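Local coordinates for protein pyridoxamine 5-phosphate-dependent dehydrase (Escherichia coli, PDB 3B8X) that removes the C3'-hydroxyl of GDP-4-keto-6-deoxymannose by a coupled transamination and deoxygenation, a step in making L-colitose for the O-antigen, at residues Met3-Ser11 and Ser327-Ile335; Asp288-Gln296 and Ser307-Val316. The protein carries 1 engineered substitution. All blocks are in the same frame, centred on the assembly; numbering follows the deposited sequence.

The two contacts meet the same four-stranded antiparallel sheet at its opposite outer strands. Contact 1 lays the N-terminal residues M3-S11 along the helix end and edge strand of S327-I335, while contact 2 pairs 292-293, the other edge strand, with 305-310. Their centres lie 19 Å apart, and they touch where I335 CD1 packs 3.9 Å from S307 CB. Along the chain, helix 318-328 follows strand 305-310 and leads from one contact to the other. Contact 1 reaches the bound ligand directly, R333 NE lying 2.6 Å from ligand O4P; contact 2 stands back, the Q295 side chain about 11 Å from the ligand.

Contact 1 of 2, residues Met3-Ser11 and Ser327-Ile335; sequences MINYPLASS and SAGIECRPI. With NA (sodium ion), chain K; G4M ([(2R,3S,4R,5R)-5-(2-amino-6-oxo-1,6-dihydro-9H-purin-9-yl)-3,4-dihydroxytetrahydrofuran-2-yl]methyl (2R,3S,4S,5S,6R)-3,4-dihydroxy-5-[({3-hydroxy-2-methyl-5-[(phosphonooxy)methyl]pyridin-4-yl}methyl)amino]-6-methyltetrahydro-2H-pyran-2-yl dihydrogen diphosphate), chain O.
I4 begins the grip of the N-terminal segment on the end of helix 318-328: its amide donates to A328 O (N-O 3.1 Å), a carbonyl that also accepts from the hydroxyl of Y384. G329, just past the helix end, has the positive phi of a Schellman motif; its carbonyl O accepts Y6 N at 3.1 Å. Between these bonds, N5 joins the same G329 carbonyl through a water held by its OD1. Y6 answers with its own carbonyl, which takes E331 N at 3.0 Å and completes a single bridge opposite I330. With CG anti to the backbone N (chi1 -178°), the tyrosine ring lies obliquely against I330, CD2 touching CG2 at 3.7 Å, and its hydroxyl bonds to G372 O. L8 is where structure becomes binding site. Its amide meets E331 OE1 at 2.8 Å, on the anti side and 30° out of the carboxylate plane, while its carbonyl O binds a sodium ion together with N373 O and waters. The extended E331 chain carries the carboxylate to the nucleotide ribose, O3' standing 3.1 Å from OE2. E331 OE2 is also met by R333 NH1, from above the carboxylate plane, in a salt bridge that probably helps to orient the guanidinium. L8 CD2 lies over one face of that group, toward its rim; at its edge, R333 NE donates to ligand O4P (2.6 Å), and NH1 reaches both O1P and O4P, so the arginine clasps the two phosphates of the diphosphate. R221 of the second subunit also binds the ligand. In the fold, Y6 and I330 pack on V371 of strand 368-372, whose F370 exchanges backbone bonds with R333, while helix 379-388 flanks M3, I4 and A328.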
loop_
_atom_site.group_PDB
_atom_site.type_symbol
_atom_site.label_atom_id
_atom_site.label_comp_id
_atom_site.label_asym_id
_atom_site.label_seq_id
_atom_site.Cartn_x
_atom_site.Cartn_y
_atom_site.Cartn_z
ATOM N N MET B 3 -8.352 -7.556 -40.066
ATOM C CA MET B 3 -8.283 -7.418 -38.612
ATOM C C MET B 3 -7.444 -6.225 -38.150
ATOM O O MET B 3 -6.794 -5.568 -38.961
ATOM C CB MET B 3 -7.805 -8.712 -37.960
ATOM C CG MET B 3 -7.165 -9.681 -38.927
ATOM S SD MET B 3 -5.996 -10.743 -38.063
ATOM C CE MET B 3 -4.459 -10.421 -38.920
ATOM N N ILE B 4 -7.522 -5.896 -36.860
ATOM C CA ILE B 4 -6.780 -4.756 -36.318
ATOM C C ILE B 4 -6.449 -4.594 -34.826
ATOM O O ILE B 4 -7.263 -4.884 -33.947
ATOM C CB ILE B 4 -7.008 -3.437 -37.089
ATOM C CG1 ILE B 4 -7.080 -2.250 -36.154
ATOM C CG2 ILE B 4 -8.309 -3.448 -37.868
ATOM C CD1 ILE B 4 -7.131 -1.008 -36.941
ATOM N N ASN B 5 -5.237 -4.111 -34.557
ATOM C CA ASN B 5 -4.727 -3.973 -33.193
ATOM C C ASN B 5 -5.383 -2.792 -32.481
ATOM O O ASN B 5 -5.082 -1.643 -32.756
ATOM C CB ASN B 5 -3.196 -3.837 -33.211
ATOM C CG ASN B 5 -2.559 -3.945 -31.814
ATOM O OD1 ASN B 5 -2.956 -4.774 -31.004
ATOM N ND2 ASN B 5 -1.572 -3.084 -31.540
ATOM N N TYR B 6 -6.285 -3.083 -31.562
ATOM C CA TYR B 6 -7.005 -2.030 -30.850
ATOM C C TYR B 6 -7.083 -2.477 -29.388
ATOM O O TYR B 6 -8.078 -2.999 -28.891
ATOM C CB TYR B 6 -8.391 -1.939 -31.436
ATOM C CG TYR B 6 -9.254 -0.852 -30.841
ATOM C CD1 TYR B 6 -8.805 -0.049 -29.801
ATOM C CD2 TYR B 6 -10.573 -0.718 -31.259
ATOM C CE1 TYR B 6 -9.668 0.940 -29.248
ATOM C CE2 TYR B 6 -11.409 0.247 -30.749
ATOM C CZ TYR B 6 -10.970 1.077 -29.741
ATOM O OH TYR B 6 -11.872 1.991 -29.231
ATOM N N PRO B 7 -5.971 -2.292 -28.717
ATOM C CA PRO B 7 -5.864 -2.693 -27.341
ATOM C C PRO B 7 -6.472 -1.632 -26.440
ATOM O O PRO B 7 -6.630 -0.475 -26.822
ATOM C CB PRO B 7 -4.333 -2.748 -27.148
ATOM C CG PRO B 7 -3.840 -1.597 -28.033
ATOM C CD PRO B 7 -4.721 -1.711 -29.249
ATOM N N LEU B 8 -6.757 -2.023 -25.211
ATOM C CA LEU B 8 -7.244 -1.077 -24.223
ATOM C C LEU B 8 -6.403 0.176 -23.933
ATOM O O LEU B 8 -6.958 1.220 -23.659
ATOM C CB LEU B 8 -7.539 -1.819 -22.909
ATOM C CG LEU B 8 -8.873 -1.518 -22.242
ATOM C CD1 LEU B 8 -9.984 -2.324 -22.897
ATOM C CD2 LEU B 8 -8.703 -1.811 -20.735
ATOM N N ALA B 9 -5.082 0.096 -23.871
ATOM C CA ALA B 9 -4.290 1.287 -23.542
ATOM C C ALA B 9 -3.005 1.229 -24.348
ATOM O O ALA B 9 -2.677 0.187 -24.901
ATOM C CB ALA B 9 -3.960 1.286 -22.028
ATOM N N SER B 10 -2.310 2.357 -24.435
ATOM C CA SER B 10 -1.027 2.442 -25.121
ATOM C C SER B 10 -0.118 3.336 -24.269
ATOM O O SER B 10 -0.531 3.850 -23.217
ATOM C CB SER B 10 -1.189 2.919 -26.571
ATOM O OG SER B 10 -1.945 4.122 -26.676
ATOM N N SER B 11 1.150 3.439 -24.641
ATOM C CA SER B 11 2.074 4.268 -23.852
ATOM C C SER B 11 1.708 5.749 -23.974
ATOM O O SER B 11 1.404 6.220 -25.084
ATOM C CB SER B 11 3.522 4.067 -24.328
ATOM O OG SER B 11 4.425 4.837 -23.556
ATOM N N SER B 327 -11.649 -11.695 -31.734
ATOM C CA SER B 327 -11.335 -12.211 -33.043
ATOM C C SER B 327 -10.737 -11.080 -33.829
ATOM O O SER B 327 -9.768 -11.291 -34.567
ATOM C CB SER B 327 -12.611 -12.675 -33.747
ATOM O OG SER B 327 -12.323 -13.217 -35.029
ATOM N N ALA B 328 -11.351 -9.901 -33.713
ATOM C CA ALA B 328 -10.907 -8.713 -34.450
ATOM C C ALA B 328 -9.647 -8.116 -33.878
ATOM O O ALA B 328 -9.092 -7.208 -34.487
ATOM C CB ALA B 328 -12.004 -7.607 -34.520
ATOM N N GLY B 329 -9.230 -8.579 -32.703
ATOM C CA GLY B 329 -8.056 -8.019 -32.056
ATOM C C GLY B 329 -8.400 -6.761 -31.262
ATOM O O GLY B 329 -7.565 -5.878 -31.108
ATOM N N ILE B 330 -9.652 -6.664 -30.820
ATOM C CA ILE B 330 -10.098 -5.523 -30.028
ATOM C C ILE B 330 -10.242 -5.941 -28.549
ATOM O O ILE B 330 -11.079 -6.755 -28.185
ATOM C CB ILE B 330 -11.406 -4.947 -30.555
ATOM C CG1 ILE B 330 -11.231 -4.427 -31.981
ATOM C CG2 ILE B 330 -11.853 -3.783 -29.665
ATOM C CD1 ILE B 330 -12.588 -4.026 -32.641
ATOM N N GLU B 331 -9.385 -5.394 -27.703
ATOM C CA GLU B 331 -9.348 -5.788 -26.300
ATOM C C GLU B 331 -10.620 -5.240 -25.631
ATOM O O GLU B 331 -11.044 -4.128 -25.909
ATOM C CB GLU B 331 -8.103 -5.224 -25.607
ATOM C CG GLU B 331 -7.856 -5.831 -24.240
ATOM C CD GLU B 331 -6.517 -5.452 -23.666
ATOM O OE1 GLU B 331 -5.925 -4.516 -24.235
ATOM O OE2 GLU B 331 -6.062 -6.064 -22.662
ATOM N N CYS B 332 -11.232 -6.014 -24.748
ATOM C CA CYS B 332 -12.403 -5.513 -24.048
ATOM C C CYS B 332 -12.452 -5.961 -22.593
ATOM O O CYS B 332 -11.645 -6.801 -22.169
ATOM C CB CYS B 332 -13.665 -5.842 -24.824
ATOM S SG CYS B 332 -14.026 -7.606 -24.705
ATOM N N ARG B 333 -13.349 -5.365 -21.810
ATOM C CA ARG B 333 -13.448 -5.643 -20.376
ATOM C C ARG B 333 -14.934 -5.544 -19.978
ATOM O O ARG B 333 -15.689 -4.832 -20.612
ATOM C CB ARG B 333 -12.763 -4.491 -19.588
ATOM C CG ARG B 333 -11.233 -4.362 -19.628
ATOM C CD ARG B 333 -10.585 -5.536 -18.892
ATOM N NE ARG B 333 -9.126 -5.462 -18.843
ATOM C CZ ARG B 333 -8.343 -6.012 -19.758
ATOM N NH1 ARG B 333 -7.018 -5.899 -19.640
ATOM N NH2 ARG B 333 -8.914 -6.651 -20.799
ATOM N N PRO B 334 -15.331 -6.145 -18.863
ATOM C CA PRO B 334 -16.695 -5.906 -18.369
ATOM C C PRO B 334 -16.648 -4.449 -17.879
ATOM O O PRO B 334 -15.579 -3.862 -17.733
ATOM C CB PRO B 334 -16.787 -6.779 -17.110
ATOM C CG PRO B 334 -15.701 -7.715 -17.179
ATOM C CD PRO B 334 -14.618 -7.180 -18.095
ATOM N N ILE B 335 -17.794 -3.858 -17.565
ATOM C CA ILE B 335 -17.764 -2.488 -17.032
ATOM C C ILE B 335 -17.343 -2.563 -15.569
ATOM O O ILE B 335 -18.174 -2.692 -14.671
ATOM C CB ILE B 335 -19.124 -1.752 -17.242
ATOM C CG1 ILE B 335 -19.396 -1.675 -18.741
ATOM C CG2 ILE B 335 -19.051 -0.270 -16.780
ATOM C CD1 ILE B 335 -20.674 -0.919 -19.015
HETATM NA NA NA K . -7.378 3.244 -22.346
HETATM O OP3 G4M O . -5.479 0.776 -10.110
HETATM P PL G4M O . -5.402 1.808 -8.909
HETATM O OP1 G4M O . -5.041 1.101 -7.493
HETATM O OP2 G4M O . -4.288 2.916 -9.245
HETATM O OP4 G4M O . -6.810 2.624 -8.828
HETATM C C5B G4M O . -7.764 1.780 -8.250
HETATM C C5L G4M O . -9.096 2.268 -8.676
HETATM C C6L G4M O . -9.889 2.951 -7.763
HETATM N N1L G4M O . -11.096 3.335 -8.109
HETATM C C2L G4M O . -11.615 3.113 -9.298
HETATM C C2A G4M O . -13.033 3.536 -9.602
HETATM C C3L G4M O . -10.889 2.475 -10.299
HETATM O O3L G4M O . -11.502 2.215 -11.474
HETATM C C4L G4M O . -9.555 2.061 -9.984
HETATM C C4A G4M O . -8.749 1.391 -10.915
HETATM N N4A G4M O . -9.247 1.058 -12.068
HETATM C C4G G4M O . -8.393 0.478 -13.043
HETATM C C5G G4M O . -9.131 -0.512 -13.913
HETATM C C6G G4M O . -10.419 0.105 -14.458
HETATM O O5G G4M O . -8.228 -0.669 -15.002
HETATM C C3G G4M O . -7.223 -0.283 -12.396
HETATM O O3G G4M O . -6.056 0.516 -12.547
HETATM C C2G G4M O . -6.994 -1.626 -13.150
HETATM O O2G G4M O . -5.716 -2.194 -12.847
HETATM C C1G G4M O . -7.077 -1.420 -14.644
HETATM O O1G G4M O . -7.338 -2.705 -15.194
HETATM P P2 G4M O . -6.653 -3.111 -16.571
HETATM O O3P G4M O . -6.839 -1.922 -17.651
HETATM O O4P G4M O . -7.477 -4.373 -17.168
HETATM O OPP G4M O . -5.122 -3.385 -16.144
HETATM P P G4M O . -4.254 -4.093 -17.297
HETATM O O1P G4M O . -4.789 -5.465 -17.966
HETATM O O2P G4M O . -2.921 -4.387 -16.479
HETATM O "O5'" G4M O . -3.759 -3.000 -18.326
HETATM C "C5'" G4M O . -4.663 -2.864 -19.402
HETATM C "C4'" G4M O . -3.854 -2.961 -20.686
HETATM O "O4'" G4M O . -2.610 -2.214 -20.536
HETATM C "C3'" G4M O . -3.448 -4.431 -20.945
HETATM O "O3'" G4M O . -3.394 -4.589 -22.355
HETATM C "C2'" G4M O . -2.049 -4.532 -20.298
HETATM O "O2'" G4M O . -1.289 -5.519 -21.004
HETATM C "C1'" G4M O . -1.509 -3.147 -20.626
HETATM N N9 G4M O . -0.433 -2.757 -19.708
HETATM C C8 G4M O . -0.569 -2.526 -18.376
HETATM N N7 G4M O . 0.605 -2.156 -17.906
HETATM C C4 G4M O . 0.864 -2.500 -20.077
HETATM C C5 G4M O . 1.548 -2.106 -18.903
HETATM C C6 G4M O . 2.943 -1.755 -18.992
HETATM O O6 G4M O . 3.609 -1.395 -18.033
HETATM N N3 G4M O . 1.519 -2.562 -21.239
HETATM C C2 G4M O . 2.805 -2.256 -21.299
HETATM N N1 G4M O . 3.528 -1.853 -20.205
HETATM N N2 G4M O . 3.451 -2.346 -22.493
HETATM O O HOH W 1 -5.005 -6.567 -30.989
HETATM O O HOH W 2 -9.929 -1.833 -26.609
HETATM O O HOH W 3 -7.998 4.761 -20.409
HETATM O O HOH W 4 -7.683 1.604 -20.011
HETATM O O HOH W 5 -9.671 2.568 -21.993
HETATM O O HOH W 6 -5.352 4.333 -22.085
#

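Contact 2 of 2, residues Asp288-Gln296 and Ser307-Val316; sequences DHPYLDVQQ and SFIIKKDSGV
L292 and F308 form the close-packed side of this antiparallel beta hairpin. The leucine's CD1 rests over one face of the phenyl ring, 4.1 Å from its centroid and 22° off the normal, a CH-pi contact; V294 CG1 approaches the same ring obliquely. F282 and F286 meet that ring as well, and L321 of helix 318-328 packs on L292. The Y291 ring is sandwiched, with H289 CE1 over the centre of one face and V316 CG2 over the other, toward the rim. H289 ND1 in turn accepts Y291 N, which ties the loop ahead of strand 292-293 to the histidine, while H289 NE2 and Y291 OH bond to the backbone O atoms of L389 and K390 at the C-terminus.

D293 and I309 form a hydrogen-bonded pair, with D293 N to I309 O at 2.6 Å and I309 N to D293 O at 3.0 Å; K311 N adds a bond to Y291 O. The D293-K311 end is looser, although I309 on the same face packs on helix 359-367. D293 OD2 lies 3.4 Å from K311 CG, so the aspartate meets the lysine's methylene chain. Toward Q295 and S307 the strands diverge, and water 10 spans Q295 N and S307 O, 2.6 Å from the latter. Apolar and aromatic packing thus secures the L292-F308 side, whereas water takes over from direct pairing where the hairpin opens.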
loop_
_atom_site.group_PDB
_atom_site.type_symbol
_atom_site.label_atom_id
_atom_site.label_comp_id
_atom_site.label_asym_id
_atom_site.label_seq_id
_atom_site.Cartn_x
_atom_site.Cartn_y
_atom_site.Cartn_z
ATOM N N ASP B 288 -27.006 5.639 -33.438
ATOM C CA ASP B 288 -28.254 4.930 -33.661
ATOM C C ASP B 288 -27.988 3.444 -33.769
ATOM O O ASP B 288 -28.556 2.747 -34.603
ATOM C CB ASP B 288 -28.944 5.437 -34.919
ATOM C CG ASP B 288 -29.597 6.781 -34.711
ATOM O OD1 ASP B 288 -30.539 6.858 -33.883
ATOM O OD2 ASP B 288 -29.141 7.748 -35.371
ATOM N N HIS B 289 -27.100 2.946 -32.941
ATOM C CA HIS B 289 -26.801 1.555 -33.073
ATOM C C HIS B 289 -28.069 0.771 -32.824
ATOM O O HIS B 289 -28.868 1.123 -31.933
ATOM C CB HIS B 289 -25.658 1.147 -32.153
ATOM C CG HIS B 289 -24.993 -0.124 -32.571
ATOM N ND1 HIS B 289 -25.561 -1.354 -32.340
ATOM C CD2 HIS B 289 -23.857 -0.352 -33.267
ATOM C CE1 HIS B 289 -24.771 -2.292 -32.830
ATOM N NE2 HIS B 289 -23.735 -1.711 -33.404
ATOM N N PRO B 290 -28.285 -0.253 -33.652
ATOM C CA PRO B 290 -29.495 -1.067 -33.569
ATOM C C PRO B 290 -29.558 -1.939 -32.337
ATOM O O PRO B 290 -30.633 -2.376 -31.976
ATOM C CB PRO B 290 -29.414 -1.978 -34.806
ATOM C CG PRO B 290 -27.938 -2.102 -35.052
ATOM C CD PRO B 290 -27.434 -0.691 -34.778
ATOM N N TYR B 291 -28.432 -2.263 -31.721
ATOM C CA TYR B 291 -28.532 -3.127 -30.545
ATOM C C TYR B 291 -27.645 -2.767 -29.364
ATOM O O TYR B 291 -27.556 -3.534 -28.392
ATOM C CB TYR B 291 -28.398 -4.612 -30.908
ATOM C CG TYR B 291 -27.099 -4.986 -31.587
ATOM C CD1 TYR B 291 -25.931 -5.196 -30.848
ATOM C CD2 TYR B 291 -27.055 -5.174 -32.966
ATOM C CE1 TYR B 291 -24.742 -5.615 -31.471
ATOM C CE2 TYR B 291 -25.853 -5.533 -33.609
ATOM C CZ TYR B 291 -24.728 -5.788 -32.853
ATOM O OH TYR B 291 -23.570 -6.135 -33.498
ATOM N N LEU B 292 -26.972 -1.626 -29.460
ATOM C CA LEU B 292 -26.103 -1.231 -28.366
ATOM C C LEU B 292 -26.317 0.200 -27.924
ATOM O O LEU B 292 -26.359 1.084 -28.786
ATOM C CB LEU B 292 -24.641 -1.394 -28.757
ATOM C CG LEU B 292 -24.129 -2.751 -29.236
ATOM C CD1 LEU B 292 -22.695 -2.548 -29.806
ATOM C CD2 LEU B 292 -24.058 -3.642 -28.093
ATOM N N ASP B 293 -26.421 0.402 -26.597
ATOM C CA ASP B 293 -26.512 1.766 -26.058
ATOM C C ASP B 293 -25.142 2.228 -25.612
ATOM O O ASP B 293 -24.313 1.430 -25.179
ATOM C CB ASP B 293 -27.452 1.815 -24.842
ATOM C CG ASP B 293 -28.907 1.835 -25.246
ATOM O OD1 ASP B 293 -29.230 2.696 -26.095
ATOM O OD2 ASP B 293 -29.692 0.959 -24.786
ATOM N N VAL B 294 -24.883 3.524 -25.729
ATOM C CA VAL B 294 -23.600 4.054 -25.271
ATOM C C VAL B 294 -23.769 4.898 -23.988
ATOM O O VAL B 294 -24.877 5.052 -23.452
ATOM C CB VAL B 294 -22.932 4.881 -26.380
ATOM C CG1 VAL B 294 -22.662 3.986 -27.635
ATOM C CG2 VAL B 294 -23.801 6.070 -26.764
ATOM N N GLN B 295 -22.679 5.433 -23.453
ATOM C CA GLN B 295 -22.794 6.211 -22.227
ATOM C C GLN B 295 -23.327 7.632 -22.514
ATOM O O GLN B 295 -22.902 8.288 -23.470
ATOM C CB GLN B 295 -21.435 6.274 -21.476
ATOM C CG GLN B 295 -21.394 6.978 -20.084
ATOM C CD GLN B 295 -20.047 6.764 -19.382
ATOM O OE1 GLN B 295 -19.025 6.593 -20.050
ATOM N NE2 GLN B 295 -20.048 6.732 -18.047
ATOM N N GLN B 296 -24.286 8.050 -21.691
ATOM C CA GLN B 296 -24.806 9.400 -21.752
ATOM C C GLN B 296 -23.885 10.268 -20.927
ATOM O O GLN B 296 -23.757 10.049 -19.708
ATOM C CB GLN B 296 -26.174 9.497 -21.104
ATOM C CG GLN B 296 -26.637 10.945 -20.986
ATOM C CD GLN B 296 -27.976 11.041 -20.269
ATOM O OE1 GLN B 296 -28.076 11.615 -19.179
ATOM N NE2 GLN B 296 -28.999 10.415 -20.844
ATOM N N SER B 307 -18.083 2.486 -23.337
ATOM C CA SER B 307 -18.968 1.430 -22.889
ATOM C C SER B 307 -20.069 1.145 -23.903
ATOM O O SER B 307 -20.445 2.011 -24.694
ATOM C CB SER B 307 -19.657 1.868 -21.589
ATOM O OG SER B 307 -20.515 2.972 -21.850
ATOM N N PHE B 308 -20.580 -0.084 -23.821
ATOM C CA PHE B 308 -21.733 -0.546 -24.597
ATOM C C PHE B 308 -22.625 -1.341 -23.673
ATOM O O PHE B 308 -22.146 -1.985 -22.734
ATOM C CB PHE B 308 -21.318 -1.534 -25.663
ATOM C CG PHE B 308 -20.565 -0.924 -26.776
ATOM C CD1 PHE B 308 -19.285 -1.350 -27.042
ATOM C CD2 PHE B 308 -21.127 0.085 -27.543
ATOM C CE1 PHE B 308 -18.565 -0.817 -28.075
ATOM C CE2 PHE B 308 -20.389 0.654 -28.575
ATOM C CZ PHE B 308 -19.100 0.195 -28.833
ATOM N N ILE B 309 -23.927 -1.256 -23.930
ATOM C CA ILE B 309 -24.922 -2.015 -23.197
ATOM C C ILE B 309 -25.929 -2.500 -24.245
ATOM O O ILE B 309 -26.456 -1.727 -25.056
ATOM C CB ILE B 309 -25.588 -1.225 -22.028
ATOM C CG1 ILE B 309 -24.648 -1.220 -20.832
ATOM C CG2 ILE B 309 -26.811 -2.005 -21.495
ATOM C CD1 ILE B 309 -24.849 -0.066 -19.930
ATOM N N ILE B 310 -26.113 -3.813 -24.261
ATOM C CA ILE B 310 -26.998 -4.461 -25.196
ATOM C C ILE B 310 -28.414 -4.068 -24.852
ATOM O O ILE B 310 -28.843 -4.142 -23.696
ATOM C CB ILE B 310 -26.836 -5.987 -25.105
ATOM C CG1 ILE B 310 -25.404 -6.398 -25.452
ATOM C CG2 ILE B 310 -27.844 -6.741 -25.980
ATOM C CD1 ILE B 310 -25.149 -7.929 -25.411
ATOM N N LYS B 311 -29.119 -3.610 -25.875
ATOM C CA LYS B 311 -30.510 -3.201 -25.762
ATOM C C LYS B 311 -31.406 -4.414 -25.461
ATOM O O LYS B 311 -31.311 -5.486 -26.098
ATOM C CB LYS B 311 -30.954 -2.565 -27.078
ATOM C CG LYS B 311 -30.383 -1.174 -27.318
ATOM C CD LYS B 311 -30.699 -0.671 -28.722
ATOM C CE LYS B 311 -30.727 0.852 -28.778
ATOM N NZ LYS B 311 -30.000 1.346 -29.968
ATOM N N LYS B 312 -32.299 -4.196 -24.504
ATOM C CA LYS B 312 -33.299 -5.168 -24.110
ATOM C C LYS B 312 -34.039 -5.661 -25.347
ATOM O O LYS B 312 -34.377 -4.876 -26.252
ATOM C CB LYS B 312 -34.306 -4.501 -23.167
ATOM C CG LYS B 312 -35.510 -5.364 -22.826
ATOM C CD LYS B 312 -35.522 -5.743 -21.347
ATOM C CE LYS B 312 -36.311 -7.032 -21.102
ATOM N NZ LYS B 312 -35.446 -8.185 -20.698
ATOM N N ASP B 313 -34.297 -6.965 -25.369
ATOM C CA ASP B 313 -35.024 -7.588 -26.471
ATOM C C ASP B 313 -34.258 -7.615 -27.791
ATOM O O ASP B 313 -34.870 -7.724 -28.855
ATOM C CB ASP B 313 -36.364 -6.880 -26.689
ATOM C CG ASP B 313 -37.331 -7.081 -25.537
ATOM O OD1 ASP B 313 -37.306 -8.164 -24.908
ATOM O OD2 ASP B 313 -38.123 -6.152 -25.270
ATOM N N SER B 314 -32.934 -7.521 -27.746
ATOM C CA SER B 314 -32.185 -7.533 -28.991
ATOM C C SER B 314 -31.844 -8.944 -29.450
ATOM O O SER B 314 -31.559 -9.176 -30.625
ATOM C CB SER B 314 -30.944 -6.619 -28.936
ATOM O OG SER B 314 -29.796 -7.374 -28.611
ATOM N N GLY B 315 -31.926 -9.914 -28.547
ATOM C CA GLY B 315 -31.560 -11.272 -28.955
ATOM C C GLY B 315 -30.046 -11.375 -29.216
ATOM O O GLY B 315 -29.561 -12.301 -29.876
ATOM N N VAL B 316 -29.308 -10.385 -28.721
ATOM C CA VAL B 316 -27.854 -10.351 -28.853
ATOM C C VAL B 316 -27.221 -10.736 -27.520
ATOM O O VAL B 316 -27.626 -10.262 -26.449
ATOM C CB VAL B 316 -27.357 -8.966 -29.297
ATOM C CG1 VAL B 316 -25.822 -8.949 -29.382
ATOM C CG2 VAL B 316 -28.029 -8.566 -30.611
HETATM O O HOH W 7 -22.970 2.139 -22.424
HETATM O O HOH W 8 -29.390 -0.795 -23.130
HETATM O O HOH W 9 -18.051 5.200 -22.326
HETATM O O HOH W 10 -20.184 4.615 -24.376
#